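PDB 1UJN: dehydroquinate synthase from Thermus thermophilus, which probably catalyses the conversion of the seven-carbon sugar phosphate DAHP to 3-dehydroquinate with release of phosphate, the second step of the chorismate pathway, using NAD and a divalent metal. Local coordinates for residues V111-I123 against H147-L159. Residues are numbered along the deposited sequence; the frame is centred on the assembly and turned at random.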
ATOM      1  N   VAL A 111      -5.983   6.671   3.103  1.00 17.43           N
ATOM      2  CA  VAL A 111      -7.105   7.419   3.653  1.00 17.88           C
ATOM      3  C   VAL A 111      -8.216   6.419   3.957  1.00 17.38           C
ATOM      4  O   VAL A 111      -8.231   5.300   3.436  1.00 17.37           O
ATOM      5  CB  VAL A 111      -7.645   8.486   2.675  1.00 18.25           C
ATOM      6  CG1 VAL A 111      -6.554   9.526   2.383  1.00 16.56           C
ATOM      7  CG2 VAL A 111      -8.131   7.823   1.379  1.00 17.01           C
ATOM      8  N   ALA A 112      -9.147   6.821   4.806  1.00 18.32           N
ATOM      9  CA  ALA A 112     -10.254   5.944   5.172  1.00 16.93           C
ATOM     10  C   ALA A 112     -11.225   5.754   4.015  1.00 18.24           C
ATOM     11  O   ALA A 112     -11.341   6.610   3.135  1.00 16.75           O
ATOM     12  CB  ALA A 112     -10.996   6.535   6.367  1.00 19.22           C
ATOM     13  N   TYR A 113     -11.897   4.609   3.988  1.00 19.09           N
ATOM     14  CA  TYR A 113     -12.910   4.396   2.968  1.00 17.60           C
ATOM     15  C   TYR A 113     -14.083   3.629   3.552  1.00 17.46           C
ATOM     16  O   TYR A 113     -13.929   2.870   4.516  1.00 16.72           O
ATOM     17  CB  TYR A 113     -12.353   3.693   1.720  1.00 17.26           C
ATOM     18  CG  TYR A 113     -12.089   2.211   1.824  1.00 18.48           C
ATOM     19  CD1 TYR A 113     -10.942   1.727   2.438  1.00 18.97           C
ATOM     20  CD2 TYR A 113     -12.960   1.297   1.238  1.00 19.16           C
ATOM     21  CE1 TYR A 113     -10.660   0.360   2.455  1.00 21.15           C
ATOM     22  CE2 TYR A 113     -12.689  -0.071   1.254  1.00 19.80           C
ATOM     23  CZ  TYR A 113     -11.539  -0.528   1.855  1.00 19.80           C
ATOM     24  OH  TYR A 113     -11.246  -1.875   1.825  1.00 22.18           O
ATOM     25  N   LEU A 114     -15.261   3.899   3.002  1.00 15.21           N
ATOM     26  CA  LEU A 114     -16.492   3.244   3.421  1.00 16.80           C
ATOM     27  C   LEU A 114     -16.980   2.453   2.223  1.00 16.93           C
ATOM     28  O   LEU A 114     -16.968   2.949   1.097  1.00 17.16           O
ATOM     29  CB  LEU A 114     -17.548   4.279   3.809  1.00 16.77           C
ATOM     30  CG  LEU A 114     -17.258   5.115   5.057  1.00 17.87           C
ATOM     31  CD1 LEU A 114     -18.342   6.176   5.219  1.00 20.53           C
ATOM     32  CD2 LEU A 114     -17.201   4.208   6.274  1.00 19.18           C
ATOM     33  N   ALA A 115     -17.406   1.222   2.468  1.00 17.65           N
ATOM     34  CA  ALA A 115     -17.883   0.372   1.390  1.00 17.79           C
ATOM     35  C   ALA A 115     -19.400   0.220   1.403  1.00 17.96           C
ATOM     36  O   ALA A 115     -20.003   0.015   2.455  1.00 18.54           O
ATOM     37  CB  ALA A 115     -17.234  -0.996   1.492  1.00 17.43           C
ATOM     38  N   PHE A 116     -20.004   0.329   0.224  1.00 17.12           N
ATOM     39  CA  PHE A 116     -21.448   0.159   0.067  1.00 17.59           C
ATOM     40  C   PHE A 116     -21.610  -0.884  -1.033  1.00 17.39           C
ATOM     41  O   PHE A 116     -21.836  -0.552  -2.199  1.00 16.33           O
ATOM     42  CB  PHE A 116     -22.104   1.472  -0.344  1.00 17.69           C
ATOM     43  CG  PHE A 116     -21.989   2.547   0.694  1.00 18.23           C
ATOM     44  CD1 PHE A 116     -20.839   3.322   0.786  1.00 17.74           C
ATOM     45  CD2 PHE A 116     -23.019   2.765   1.603  1.00 20.38           C
ATOM     46  CE1 PHE A 116     -20.716   4.306   1.775  1.00 17.09           C
ATOM     47  CE2 PHE A 116     -22.904   3.744   2.594  1.00 19.87           C
ATOM     48  CZ  PHE A 116     -21.752   4.514   2.677  1.00 19.66           C
ATOM     49  N   PRO A 117     -21.474  -2.167  -0.672  1.00 18.85           N
ATOM     50  CA  PRO A 117     -21.598  -3.252  -1.648  1.00 19.48           C
ATOM     51  C   PRO A 117     -22.982  -3.326  -2.283  1.00 18.89           C
ATOM     52  O   PRO A 117     -23.998  -3.141  -1.616  1.00 20.70           O
ATOM     53  CB  PRO A 117     -21.233  -4.495  -0.831  1.00 18.81           C
ATOM     54  CG  PRO A 117     -21.702  -4.137   0.546  1.00 18.49           C
ATOM     55  CD  PRO A 117     -21.273  -2.694   0.690  1.00 18.57           C
ATOM     56  N   THR A 118     -23.010  -3.573  -3.587  1.00 20.06           N
ATOM     57  CA  THR A 118     -24.274  -3.655  -4.310  1.00 19.92           C
ATOM     58  C   THR A 118     -24.472  -4.989  -5.034  1.00 20.14           C
ATOM     59  O   THR A 118     -25.313  -5.101  -5.928  1.00 23.84           O
ATOM     60  CB  THR A 118     -24.399  -2.498  -5.325  1.00 19.88           C
ATOM     61  OG1 THR A 118     -23.285  -2.522  -6.217  1.00 20.00           O
ATOM     62  CG2 THR A 118     -24.430  -1.158  -4.593  1.00 21.25           C
ATOM     63  N   THR A 119     -23.693  -5.993  -4.655  1.00 19.24           N
ATOM     64  CA  THR A 119     -23.825  -7.326  -5.242  1.00 18.65           C
ATOM     65  C   THR A 119     -23.744  -8.316  -4.081  1.00 19.63           C
ATOM     66  O   THR A 119     -23.220  -7.983  -3.019  1.00 17.33           O
ATOM     67  CB  THR A 119     -22.688  -7.666  -6.242  1.00 20.91           C
ATOM     68  OG1 THR A 119     -21.447  -7.802  -5.535  1.00 20.47           O
ATOM     69  CG2 THR A 119     -22.561  -6.580  -7.311  1.00 20.34           C
ATOM     70  N   THR A 120     -24.262  -9.526  -4.269  1.00 18.98           N
ATOM     71  CA  THR A 120     -24.202 -10.504  -3.187  1.00 18.73           C
ATOM     72  C   THR A 120     -22.762 -10.948  -2.947  1.00 19.44           C
ATOM     73  O   THR A 120     -22.339 -11.136  -1.806  1.00 19.99           O
ATOM     74  CB  THR A 120     -25.074 -11.739  -3.496  1.00 18.99           C
ATOM     75  OG1 THR A 120     -24.855 -12.160  -4.846  1.00 19.79           O
ATOM     76  CG2 THR A 120     -26.548 -11.398  -3.303  1.00 18.72           C
ATOM     77  N   LEU A 121     -22.003 -11.105  -4.022  1.00 19.80           N
ATOM     78  CA  LEU A 121     -20.613 -11.521  -3.888  1.00 24.13           C
ATOM     79  C   LEU A 121     -19.828 -10.493  -3.077  1.00 24.38           C
ATOM     80  O   LEU A 121     -18.987 -10.856  -2.257  1.00 23.61           O
ATOM     81  CB  LEU A 121     -19.974 -11.699  -5.276  1.00 29.02           C
ATOM     82  CG  LEU A 121     -18.508 -12.152  -5.321  1.00 31.59           C
ATOM     83  CD1 LEU A 121     -18.341 -13.459  -4.556  1.00 33.76           C
ATOM     84  CD2 LEU A 121     -18.074 -12.325  -6.774  1.00 34.01           C
ATOM     85  N   ALA A 122     -20.102  -9.207  -3.295  1.00 23.83           N
ATOM     86  CA  ALA A 122     -19.393  -8.165  -2.558  1.00 24.10           C
ATOM     87  C   ALA A 122     -19.792  -8.183  -1.084  1.00 25.61           C
ATOM     88  O   ALA A 122     -18.964  -7.937  -0.209  1.00 26.79           O
ATOM     89  CB  ALA A 122     -19.677  -6.797  -3.164  1.00 24.34           C
ATOM     90  N   ILE A 123     -21.062  -8.475  -0.809  1.00 21.71           N
ATOM     91  CA  ILE A 123     -21.535  -8.531   0.567  1.00 20.48           C
ATOM     92  C   ILE A 123     -20.939  -9.733   1.304  1.00 21.34           C
ATOM     93  O   ILE A 123     -20.383  -9.594   2.393  1.00 20.87           O
ATOM     94  CB  ILE A 123     -23.083  -8.640   0.624  1.00 20.86           C
ATOM     95  CG1 ILE A 123     -23.719  -7.372   0.048  1.00 19.05           C
ATOM     96  CG2 ILE A 123     -23.543  -8.864   2.071  1.00 21.05           C
ATOM     97  CD1 ILE A 123     -25.245  -7.408   0.008  1.00 17.64           C
ATOM     98  N   HIS A 147      -6.167  -3.302   3.035  1.00 16.66           N
ATOM     99  CA  HIS A 147      -6.657  -2.052   3.590  1.00 18.41           C
ATOM    100  C   HIS A 147      -8.120  -2.286   3.944  1.00 18.43           C
ATOM    101  O   HIS A 147      -8.940  -2.582   3.073  1.00 18.21           O
ATOM    102  CB  HIS A 147      -6.516  -0.938   2.551  1.00 18.31           C
ATOM    103  CG  HIS A 147      -6.742   0.434   3.102  1.00 18.13           C
ATOM    104  ND1 HIS A 147      -6.125   0.886   4.246  1.00 19.30           N
ATOM    105  CD2 HIS A 147      -7.514   1.455   2.662  1.00 18.82           C
ATOM    106  CE1 HIS A 147      -6.505   2.127   4.490  1.00 22.75           C
ATOM    107  NE2 HIS A 147      -7.349   2.496   3.544  1.00 20.95           N
ATOM    108  N   PHE A 148      -8.429  -2.176   5.231  1.00 19.55           N
ATOM    109  CA  PHE A 148      -9.779  -2.432   5.710  1.00 18.80           C
ATOM    110  C   PHE A 148     -10.676  -1.222   5.705  1.00 17.40           C
ATOM    111  O   PHE A 148     -10.243  -0.113   6.008  1.00 19.58           O
ATOM    112  CB  PHE A 148      -9.734  -3.004   7.127  1.00 17.74           C
ATOM    113  CG  PHE A 148      -8.918  -4.247   7.244  1.00 19.79           C
ATOM    114  CD1 PHE A 148      -7.547  -4.175   7.419  1.00 21.64           C
ATOM    115  CD2 PHE A 148      -9.514  -5.495   7.118  1.00 19.82           C
ATOM    116  CE1 PHE A 148      -6.772  -5.330   7.464  1.00 23.31           C
ATOM    117  CE2 PHE A 148      -8.745  -6.662   7.160  1.00 22.48           C
ATOM    118  CZ  PHE A 148      -7.373  -6.574   7.333  1.00 22.18           C
ATOM    119  N   PRO A 149     -11.959  -1.426   5.373  1.00 18.03           N
ATOM    120  CA  PRO A 149     -12.903  -0.309   5.354  1.00 18.24           C
ATOM    121  C   PRO A 149     -13.189   0.130   6.782  1.00 18.36           C
ATOM    122  O   PRO A 149     -12.989  -0.630   7.735  1.00 18.39           O
ATOM    123  CB  PRO A 149     -14.131  -0.902   4.670  1.00 18.58           C
ATOM    124  CG  PRO A 149     -14.105  -2.329   5.108  1.00 18.29           C
ATOM    125  CD  PRO A 149     -12.622  -2.691   5.006  1.00 18.63           C
ATOM    126  N   GLN A 150     -13.643   1.366   6.918  1.00 16.57           N
ATOM    127  CA  GLN A 150     -13.982   1.937   8.207  1.00 18.25           C
ATOM    128  C   GLN A 150     -15.395   1.473   8.549  1.00 17.76           C
ATOM    129  O   GLN A 150     -15.848   1.588   9.687  1.00 19.40           O
ATOM    130  CB  GLN A 150     -13.924   3.454   8.087  1.00 22.57           C
ATOM    131  CG  GLN A 150     -14.059   4.208   9.368  1.00 26.73           C
ATOM    132  CD  GLN A 150     -13.805   5.681   9.155  1.00 30.22           C
ATOM    133  OE1 GLN A 150     -12.715   6.188   9.436  1.00 33.20           O
ATOM    134  NE2 GLN A 150     -14.827   6.388   8.682  1.00 27.05           N
ATOM    135  N   GLY A 151     -16.080   0.939   7.543  1.00 19.12           N
ATOM    136  CA  GLY A 151     -17.435   0.441   7.722  1.00 15.96           C
ATOM    137  C   GLY A 151     -17.955  -0.126   6.410  1.00 17.21           C
ATOM    138  O   GLY A 151     -17.509   0.291   5.338  1.00 16.66           O
ATOM    139  N   VAL A 152     -18.880  -1.085   6.488  1.00 16.06           N
ATOM    140  CA  VAL A 152     -19.481  -1.693   5.294  1.00 16.00           C
ATOM    141  C   VAL A 152     -20.991  -1.577   5.471  1.00 15.73           C
ATOM    142  O   VAL A 152     -21.527  -1.986   6.498  1.00 16.70           O
ATOM    143  CB  VAL A 152     -19.116  -3.181   5.149  1.00 15.73           C
ATOM    144  CG1 VAL A 152     -19.816  -3.778   3.924  1.00 16.60           C
ATOM    145  CG2 VAL A 152     -17.605  -3.333   4.997  1.00 17.84           C
ATOM    146  N   TYR A 153     -21.662  -1.020   4.471  1.00 14.87           N
ATOM    147  CA  TYR A 153     -23.104  -0.811   4.535  1.00 16.58           C
ATOM    148  C   TYR A 153     -23.771  -1.396   3.304  1.00 18.25           C
ATOM    149  O   TYR A 153     -23.695  -0.822   2.218  1.00 18.97           O
ATOM    150  CB  TYR A 153     -23.371   0.693   4.654  1.00 17.00           C
ATOM    151  CG  TYR A 153     -22.731   1.273   5.899  1.00 18.22           C
ATOM    152  CD1 TYR A 153     -23.415   1.280   7.114  1.00 20.21           C
ATOM    153  CD2 TYR A 153     -21.399   1.706   5.891  1.00 19.33           C
ATOM    154  CE1 TYR A 153     -22.788   1.696   8.293  1.00 19.35           C
ATOM    155  CE2 TYR A 153     -20.765   2.115   7.066  1.00 17.52           C
ATOM    156  CZ  TYR A 153     -21.466   2.105   8.259  1.00 19.15           C
ATOM    157  OH  TYR A 153     -20.846   2.461   9.437  1.00 20.38           O
ATOM    158  N   ALA A 154     -24.416  -2.547   3.499  1.00 20.07           N
ATOM    159  CA  ALA A 154     -25.093  -3.284   2.433  1.00 20.75           C
ATOM    160  C   ALA A 154     -26.587  -3.012   2.410  1.00 21.97           C
ATOM    161  O   ALA A 154     -27.346  -3.575   3.205  1.00 21.45           O
ATOM    162  CB  ALA A 154     -24.842  -4.784   2.597  1.00 19.23           C
ATOM    163  N   GLU A 155     -26.991  -2.142   1.494  1.00 22.17           N
ATOM    164  CA  GLU A 155     -28.386  -1.761   1.324  1.00 23.45           C
ATOM    165  C   GLU A 155     -29.038  -2.803   0.432  1.00 23.59           C
ATOM    166  O   GLU A 155     -28.792  -2.833  -0.769  1.00 24.71           O
ATOM    167  CB  GLU A 155     -28.465  -0.386   0.663  1.00 25.32           C
ATOM    168  CG  GLU A 155     -29.875   0.065   0.333  1.00 28.69           C
ATOM    169  CD  GLU A 155     -30.798  -0.031   1.524  1.00 29.88           C
ATOM    170  OE1 GLU A 155     -30.516   0.620   2.556  1.00 29.42           O
ATOM    171  OE2 GLU A 155     -31.805  -0.764   1.429  1.00 31.94           O
ATOM    172  N   LEU A 156     -29.870  -3.652   1.021  1.00 27.13           N
ATOM    173  CA  LEU A 156     -30.526  -4.707   0.261  1.00 29.09           C
ATOM    174  C   LEU A 156     -31.422  -4.181  -0.864  1.00 28.97           C
ATOM    175  O   LEU A 156     -31.612  -4.855  -1.870  1.00 29.30           O
ATOM    176  CB  LEU A 156     -31.315  -5.613   1.215  1.00 31.02           C
ATOM    177  CG  LEU A 156     -30.430  -6.254   2.294  1.00 32.02           C
ATOM    178  CD1 LEU A 156     -31.266  -7.133   3.212  1.00 34.44           C
ATOM    179  CD2 LEU A 156     -29.328  -7.075   1.633  1.00 31.91           C
ATOM    180  N   ARG A 157     -31.960  -2.976  -0.710  1.00 30.04           N
ATOM    181  CA  ARG A 157     -32.805  -2.443  -1.762  1.00 33.39           C
ATOM    182  C   ARG A 157     -32.014  -2.290  -3.054  1.00 34.80           C
ATOM    183  O   ARG A 157     -32.563  -2.225  -4.146  1.00 35.55           O
ATOM    184  CB  ARG A 157     -33.331  -1.081  -1.308  1.00 35.89           C
ATOM    185  CG  ARG A 157     -34.276  -0.453  -2.332  1.00 42.35           C
ATOM    186  CD  ARG A 157     -35.023   0.756  -1.759  1.00 45.27           C
ATOM    187  NE  ARG A 157     -34.113   1.608  -0.990  1.00 50.63           N
ATOM    188  CZ  ARG A 157     -33.437   2.558  -1.665  1.00 51.25           C
ATOM    189  NH1 ARG A 157     -33.611   2.697  -2.967  1.00 52.78           N
ATOM    190  NH2 ARG A 157     -32.592   3.360  -1.010  1.00 52.37           N
ATOM    191  N   ALA A 158     -30.688  -2.279  -2.941  1.00 33.89           N
ATOM    192  CA  ALA A 158     -29.829  -2.167  -4.114  1.00 34.43           C
ATOM    193  C   ALA A 158     -29.673  -3.478  -4.889  1.00 33.88           C
ATOM    194  O   ALA A 158     -29.330  -3.462  -6.068  1.00 34.49           O
ATOM    195  CB  ALA A 158     -28.455  -1.637  -3.700  1.00 36.74           C
ATOM    196  N   LEU A 159     -29.923  -4.607  -4.232  1.00 34.14           N
ATOM    197  CA  LEU A 159     -29.790  -5.916  -4.877  1.00 35.11           C
ATOM    198  C   LEU A 159     -30.929  -6.271  -5.829  1.00 37.71           C
ATOM    199  O   LEU A 159     -30.824  -7.222  -6.604  1.00 37.92           O
ATOM    200  CB  LEU A 159     -29.697  -7.018  -3.821  1.00 33.67           C
ATOM    201  CG  LEU A 159     -28.521  -7.011  -2.851  1.00 31.70           C
ATOM    202  CD1 LEU A 159     -28.706  -8.121  -1.827  1.00 29.40           C
ATOM    203  CD2 LEU A 159     -27.227  -7.189  -3.620  1.00 29.71           C
TER
HETATM  204  O   HOH W   1     -10.545   2.629   5.817  1.00 17.86           O
HETATM  205  O   HOH W   2     -24.930  -0.984  -0.171  1.00 18.70           O
HETATM  206  O   HOH W   3     -26.459  -4.401  -1.520  1.00 27.12           O
HETATM  207  O   HOH W   4     -27.180  -4.027  -7.675  1.00 29.41           O
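Tyr113 OH donates to His147 O over 2.7 Å, approaching the carbonyl at a C=O...O angle of 146°, at one end of two adjacent parallel strands, 112-117 and 151-155, inside the mixed sheet of the N-terminal domain. With CG wedged between its N and carbonyl carbon (chi1 76°), the Tyr113 ring lies alongside Pro149, whose CA sits over one ring face, 3.9 Å from the centroid, in a CH-pi contact. The His147 side chain makes a second link: NE2 bonds almost straight to Val111 O (2.9 Å), which sits at the ring edge, in the imidazole plane, where the N-H points.

Backbone bonds Gln150 N to Tyr113 O, Ala115 N to Gly151 O and Tyr153 N to Ala115 O set the register. Ala115's short CB lets Val152 CG2 settle 4.2 Å away on one face; on the other, Leu114's branched end brings CD2 to the Tyr153 ring edge. Water 2 bridges Pro117 O, Tyr153 O and Glu155 N.

The chain then enters helix 120-126 through Thr118 and Thr119, predicted to bind NAD; Thr119 OG1 caps the helix by accepting from Ala122 N. Ile123 CD1 rests 3.7 Å from Ala154 CB and 4.0 Å from Leu159 CD1.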